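Local coordinates for protein kinase domain-containing protein (Chaetomium thermophilum, PDB 6Z3U), which probably phosphorylates serine and threonine residues, including those of the RNA polymerase II C-terminal repeats, as the CDK7-like kinase subunit of the CDK-activating kinase complex, at residues Asp196-Trp200 with Asp394-Lys398. Sequence-based numbering, arbitrary orientation.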
loop_
_atom_site.group_PDB
_atom_site.type_symbol
_atom_site.label_atom_id
_atom_site.label_comp_id
_atom_site.label_asym_id
_atom_site.label_seq_id
_atom_site.Cartn_x
_atom_site.Cartn_y
_atom_site.Cartn_z
ATOM N N ASP B 196 -19.557 -27.418 -1.309
ATOM C CA ASP B 196 -19.390 -26.137 -1.987
ATOM C C ASP B 196 -18.956 -25.052 -1.010
ATOM O O ASP B 196 -18.118 -24.206 -1.344
ATOM C CB ASP B 196 -20.689 -25.748 -2.686
ATOM C CG ASP B 196 -21.117 -26.772 -3.713
ATOM O OD1 ASP B 196 -20.237 -27.264 -4.450
ATOM O OD2 ASP B 196 -22.322 -27.096 -3.777
ATOM N N ILE B 197 -19.521 -25.054 0.197
ATOM C CA ILE B 197 -19.075 -24.113 1.218
ATOM C C ILE B 197 -17.583 -24.284 1.467
ATOM O O ILE B 197 -16.836 -23.302 1.564
ATOM C CB ILE B 197 -19.896 -24.300 2.507
ATOM C CG1 ILE B 197 -21.376 -24.016 2.230
ATOM C CG2 ILE B 197 -19.365 -23.399 3.619
ATOM C CD1 ILE B 197 -22.284 -24.250 3.422
ATOM N N LYS B 198 -17.126 -25.533 1.578
ATOM C CA LYS B 198 -15.711 -25.789 1.821
ATOM C C LYS B 198 -14.851 -25.272 0.674
ATOM O O LYS B 198 -13.730 -24.799 0.893
ATOM C CB LYS B 198 -15.480 -27.287 2.035
ATOM C CG LYS B 198 -14.042 -27.647 2.371
ATOM C CD LYS B 198 -13.856 -29.142 2.611
ATOM C CE LYS B 198 -14.516 -29.596 3.903
ATOM N NZ LYS B 198 -14.240 -31.031 4.197
ATOM N N ALA B 199 -15.353 -25.361 -0.560
ATOM C CA ALA B 199 -14.586 -24.864 -1.696
ATOM C C ALA B 199 -14.492 -23.343 -1.674
ATOM O O ALA B 199 -13.417 -22.777 -1.899
ATOM C CB ALA B 199 -15.212 -25.342 -3.004
ATOM N N TRP B 200 -15.610 -22.666 -1.405
ATOM C CA TRP B 200 -15.596 -21.208 -1.328
ATOM C C TRP B 200 -14.729 -20.732 -0.171
ATOM O O TRP B 200 -13.865 -19.864 -0.340
ATOM C CB TRP B 200 -17.024 -20.683 -1.180
ATOM C CG TRP B 200 -17.843 -20.774 -2.433
ATOM C CD1 TRP B 200 -17.396 -20.646 -3.717
ATOM C CD2 TRP B 200 -19.250 -21.025 -2.522
ATOM N NE1 TRP B 200 -18.440 -20.792 -4.598
ATOM C CE2 TRP B 200 -19.589 -21.028 -3.889
ATOM C CE3 TRP B 200 -20.257 -21.245 -1.577
ATOM C CZ2 TRP B 200 -20.892 -21.238 -4.335
ATOM C CZ3 TRP B 200 -21.549 -21.457 -2.023
ATOM C CH2 TRP B 200 -21.855 -21.451 -3.389
ATOM N N ASP B 394 -17.384 -27.138 -11.035
ATOM C CA ASP B 394 -18.671 -27.717 -10.679
ATOM C C ASP B 394 -19.444 -26.877 -9.672
ATOM O O ASP B 394 -20.513 -27.305 -9.225
ATOM C CB ASP B 394 -18.476 -29.131 -10.116
ATOM C CG ASP B 394 -18.033 -30.124 -11.173
ATOM O OD1 ASP B 394 -17.576 -29.688 -12.251
ATOM O OD2 ASP B 394 -18.141 -31.344 -10.923
ATOM N N LEU B 395 -18.941 -25.702 -9.303
ATOM C CA LEU B 395 -19.625 -24.884 -8.318
ATOM C C LEU B 395 -20.913 -24.314 -8.907
ATOM O O LEU B 395 -21.034 -24.153 -10.124
ATOM C CB LEU B 395 -18.721 -23.751 -7.843
ATOM C CG LEU B 395 -17.645 -24.115 -6.818
ATOM C CD1 LEU B 395 -16.685 -22.959 -6.605
ATOM C CD2 LEU B 395 -18.281 -24.513 -5.494
ATOM N N PRO B 396 -21.885 -23.983 -8.059
ATOM C CA PRO B 396 -23.126 -23.388 -8.569
ATOM C C PRO B 396 -22.877 -22.057 -9.262
ATOM O O PRO B 396 -22.053 -21.250 -8.826
ATOM C CB PRO B 396 -23.978 -23.209 -7.306
ATOM C CG PRO B 396 -23.427 -24.179 -6.327
ATOM C CD PRO B 396 -21.965 -24.284 -6.619
ATOM N N LYS B 397 -23.601 -21.838 -10.355
ATOM C CA LYS B 397 -23.578 -20.583 -11.090
ATOM C C LYS B 397 -24.854 -19.799 -10.794
ATOM O O LYS B 397 -25.886 -20.366 -10.426
ATOM C CB LYS B 397 -23.469 -20.827 -12.601
ATOM C CG LYS B 397 -22.050 -20.957 -13.157
ATOM C CD LYS B 397 -21.282 -22.108 -12.514
ATOM C CE LYS B 397 -19.910 -22.295 -13.158
ATOM N NZ LYS B 397 -18.954 -23.031 -12.276
ATOM N N LYS B 398 -24.774 -18.480 -10.953
ATOM C CA LYS B 398 -25.964 -17.655 -10.803
ATOM C C LYS B 398 -26.971 -18.016 -11.893
ATOM O O LYS B 398 -26.602 -18.448 -12.987
ATOM C CB LYS B 398 -25.615 -16.170 -10.889
ATOM C CG LYS B 398 -24.839 -15.799 -12.141
ATOM C CD LYS B 398 -24.947 -14.316 -12.461
ATOM C CE LYS B 398 -24.272 -13.995 -13.788
ATOM N NZ LYS B 398 -24.868 -14.764 -14.925
#
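An extended chain can be held to a helix chiefly by apolar packing, and segment 394-398, in the loop after helix 381-384 and near the end of the ordered chain, illustrates this against the first turns of helix 194-213. The apolar packing centres on Leu395, whose CD2 lies over the face of the Trp200 indole in a CH-pi contact, 4.2 Å from the centroid of the five-membered ring. The same Leu395 CD2 meets Ala199 CB at 4.0 Å, while Leu395 CD1 approaches Trp200 NE1 to 3.4 Å. Pro396 extends the surface, its CD resting 4.0 Å from Trp200 CZ2 and 3.9 Å from Asp196 CG. Asp196, Ala199 and Trp200 all reach Leu395 because i, i+3 and i+4 positions fall on one helix face.

Polar groups have other partners. Asp196 OD1 touches Leu395 CD2 at 3.5 Å, but hydrogen-bonds Thr390 OG1, tying down the preceding chain; OD2 hydrogen-bonds Gly193 N. Lys397 NZ donates a hydrogen bond to Leu395 O (3.2 Å).

Leu180 and Leu183 of helix 180-185 and Leu289 of helix 276-291 also pack on Trp200. Away from the predicted ATP and catalytic sites, the arrangement fastens the segment following the C-lobe helices to the long helix αE of the protein kinase fold.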